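Local coordinates for carbohydrate deacetylase Agd3 (Neosartorya fumigata, PDB 6NWZ), which acts as a deacetylase of the exopolysaccharide galactosaminogalactan, required for biofilm formation by this fungus, at residues E276-I281 / A548-A553. Residues are numbered along the deposited sequence; the frame is centred on the assembly and turned at random.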
ATOM      1  N   GLU A 276      13.921  25.878  13.068  1.00 43.99           N
ATOM      2  CA  GLU A 276      13.810  26.433  11.721  1.00 38.70           C
ATOM      3  C   GLU A 276      13.501  25.338  10.708  1.00 41.50           C
ATOM      4  O   GLU A 276      12.667  25.525   9.812  1.00 32.01           O
ATOM      5  CB  GLU A 276      15.095  27.172  11.341  1.00 36.43           C
ATOM      6  CG  GLU A 276      15.442  28.366  12.232  1.00 61.41           C
ATOM      7  CD  GLU A 276      16.087  27.966  13.556  1.00 74.80           C
ATOM      8  OE1 GLU A 276      16.493  26.793  13.703  1.00 74.49           O
ATOM      9  OE2 GLU A 276      16.188  28.830  14.453  1.00 74.90           O
ATOM     10  N   ASP A 277      14.164  24.185  10.839  1.00 50.63           N
ATOM     11  CA  ASP A 277      13.855  23.033   9.997  1.00 45.18           C
ATOM     12  C   ASP A 277      12.376  22.681  10.073  1.00 39.49           C
ATOM     13  O   ASP A 277      11.709  22.515   9.044  1.00 35.33           O
ATOM     14  CB  ASP A 277      14.704  21.831  10.420  1.00 43.94           C
ATOM     15  CG  ASP A 277      16.140  21.921   9.944  1.00 41.47           C
ATOM     16  OD1 ASP A 277      16.365  22.350   8.794  1.00 49.21           O
ATOM     17  OD2 ASP A 277      17.046  21.553  10.722  1.00 52.91           O
ATOM     18  N   MET A 278      11.848  22.567  11.296  1.00 33.33           N
ATOM     19  CA  MET A 278      10.462  22.151  11.475  1.00 30.01           C
ATOM     20  C   MET A 278       9.479  23.192  10.949  1.00 38.84           C
ATOM     21  O   MET A 278       8.421  22.828  10.425  1.00 44.78           O
ATOM     22  CB  MET A 278      10.191  21.849  12.953  1.00 24.32           C
ATOM     23  CG  MET A 278      10.865  20.575  13.477  1.00 34.65           C
ATOM     24  SD  MET A 278      10.547  19.082  12.498  1.00 36.16           S
ATOM     25  CE  MET A 278       8.776  19.169  12.283  1.00 29.55           C
ATOM     26  N   ASN A 279       9.805  24.482  11.069  1.00 43.40           N
ATOM     27  CA  ASN A 279       8.943  25.507  10.484  1.00 36.53           C
ATOM     28  C   ASN A 279       8.859  25.354   8.972  1.00 38.34           C
ATOM     29  O   ASN A 279       7.808  25.617   8.372  1.00 36.25           O
ATOM     30  CB  ASN A 279       9.448  26.901  10.856  1.00 25.62           C
ATOM     31  CG  ASN A 279       8.987  27.336  12.231  1.00 39.86           C
ATOM     32  OD1 ASN A 279       7.904  26.957  12.680  1.00 37.72           O
ATOM     33  ND2 ASN A 279       9.810  28.128  12.912  1.00 38.16           N
ATOM     34  N   GLY A 280       9.953  24.929   8.337  1.00 23.98           N
ATOM     35  CA  GLY A 280       9.907  24.665   6.909  1.00 29.95           C
ATOM     36  C   GLY A 280       9.003  23.496   6.566  1.00 41.02           C
ATOM     37  O   GLY A 280       8.243  23.550   5.593  1.00 39.49           O
ATOM     38  N   ILE A 281       9.063  22.430   7.363  1.00 34.39           N
ATOM     39  CA  ILE A 281       8.199  21.280   7.124  1.00 41.41           C
ATOM     40  C   ILE A 281       6.736  21.654   7.338  1.00 31.66           C
ATOM     41  O   ILE A 281       5.860  21.248   6.565  1.00 37.57           O
ATOM     42  CB  ILE A 281       8.622  20.102   8.019  1.00 36.33           C
ATOM     43  CG1 ILE A 281      10.104  19.776   7.806  1.00 21.87           C
ATOM     44  CG2 ILE A 281       7.741  18.893   7.749  1.00 20.98           C
ATOM     45  CD1 ILE A 281      10.426  19.245   6.426  1.00 21.47           C
ATOM     46  N   ALA A 548      16.737  13.027  10.817  1.00 46.32           N
ATOM     47  CA  ALA A 548      17.778  13.682  10.038  1.00 38.13           C
ATOM     48  C   ALA A 548      17.338  13.965   8.608  1.00 38.55           C
ATOM     49  O   ALA A 548      17.910  14.851   7.963  1.00 42.50           O
ATOM     50  CB  ALA A 548      19.048  12.827  10.039  1.00 30.70           C
ATOM     51  N   ASN A 549      16.331  13.247   8.100  1.00 38.54           N
ATOM     52  CA  ASN A 549      15.880  13.434   6.724  1.00 31.74           C
ATOM     53  C   ASN A 549      15.095  14.724   6.521  1.00 33.93           C
ATOM     54  O   ASN A 549      14.839  15.094   5.370  1.00 38.58           O
ATOM     55  CB  ASN A 549      15.013  12.253   6.274  1.00 32.80           C
ATOM     56  CG  ASN A 549      15.696  10.909   6.466  1.00 28.65           C
ATOM     57  OD1 ASN A 549      15.034   9.889   6.657  1.00 28.55           O
ATOM     58  ND2 ASN A 549      17.022  10.903   6.415  1.00 37.59           N
ATOM     59  N   LEU A 550      14.696  15.407   7.593  1.00 32.82           N
ATOM     60  CA  LEU A 550      13.892  16.616   7.477  1.00 39.62           C
ATOM     61  C   LEU A 550      14.734  17.880   7.370  1.00 43.59           C
ATOM     62  O   LEU A 550      14.171  18.980   7.340  1.00 55.15           O
ATOM     63  CB  LEU A 550      12.937  16.734   8.673  1.00 37.63           C
ATOM     64  CG  LEU A 550      12.013  15.556   8.999  1.00 35.62           C
ATOM     65  CD1 LEU A 550      10.962  15.976  10.011  1.00 27.03           C
ATOM     66  CD2 LEU A 550      11.352  15.002   7.757  1.00 24.75           C
ATOM     67  N   ARG A 551      16.058  17.753   7.309  1.00 33.89           N
ATOM     68  CA  ARG A 551      16.923  18.924   7.256  1.00 38.42           C
ATOM     69  C   ARG A 551      16.648  19.723   5.991  1.00 39.51           C
ATOM     70  O   ARG A 551      16.826  19.222   4.878  1.00 41.82           O
ATOM     71  CB  ARG A 551      18.393  18.508   7.305  1.00 35.52           C
ATOM     72  CG  ARG A 551      19.329  19.683   7.524  1.00 37.10           C
ATOM     73  CD  ARG A 551      20.731  19.388   7.035  1.00 41.24           C
ATOM     74  NE  ARG A 551      21.667  20.432   7.439  1.00 38.21           N
ATOM     75  CZ  ARG A 551      22.713  20.232   8.233  1.00 41.47           C
ATOM     76  NH1 ARG A 551      22.975  19.019   8.699  1.00 51.31           N
ATOM     77  NH2 ARG A 551      23.506  21.243   8.550  1.00 38.79           N
ATOM     78  N   ASN A 552      16.214  20.967   6.165  1.00 39.69           N
ATOM     79  CA  ASN A 552      15.880  21.839   5.040  1.00 47.49           C
ATOM     80  C   ASN A 552      16.248  23.302   5.252  1.00 39.81           C
ATOM     81  O   ASN A 552      16.561  23.985   4.270  1.00 41.19           O
ATOM     82  CB  ASN A 552      14.371  21.748   4.733  1.00 35.23           C
ATOM     83  CG  ASN A 552      13.514  22.393   5.810  1.00 35.32           C
ATOM     84  OD1 ASN A 552      13.165  23.571   5.719  1.00 36.47           O
ATOM     85  ND2 ASN A 552      13.166  21.622   6.835  1.00 33.81           N
ATOM     86  N   ALA A 553      16.240  23.811   6.486  1.00 43.45           N
ATOM     87  CA  ALA A 553      16.381  25.247   6.704  1.00 42.13           C
ATOM     88  C   ALA A 553      17.705  25.782   6.178  1.00 38.14           C
ATOM     89  O   ALA A 553      17.784  26.947   5.780  1.00 41.20           O
ATOM     90  CB  ALA A 553      16.237  25.570   8.190  1.00 28.83           C
TER
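The flat amide of Asn552 lies between two unlike neighbours from helix 275-289. Ile281 packs beneath one face, with CD1 3.7 Å from Asn552 ND2, while Asp277 OD1 sits above that nitrogen on the other face. At the amide's edge ND2 spends its hydrogens in plane: one goes almost straight to Asp277 O (2.8 Å, 172°), the other to Leu550 O (2.9 Å). Together the two bonds fix the turn of the amide about CB-CG. Asn552 OD1 lies beside Gly280 CA, 3.6 Å away. Asp277 O, already accepting from Ile281 N, takes the amide as a second donor tilted from its carbonyl plane.

The carboxylate of Asp277 answers with one oxygen gripping two successive peptide groups. Ala553 N meets Asp277 OD1 nearly along the C-O axis at 2.7 Å; Asn552 N approaches Asp277 OD1 at 3.0 Å from above the carboxylate plane. With CG of Asn552 between its backbone N and carbonyl carbon (chi1 70°), its main chain and amide both reach this helical turn.

Apolar contacts border the polar centre: Met278 SD against Leu550 CD1, and Glu276 CB against Ala553 CB.

The example is reciprocal side-chain-to-backbone bonding: a helix aspartate takes two loop N-H groups, and a loop asparagine gives back to its carbonyl. This ties the loop after zinc ligand His546 to the helix between strands 252-257 and 300-304, consistent with the deformed beta/alpha barrel of polysaccharide deacetylases.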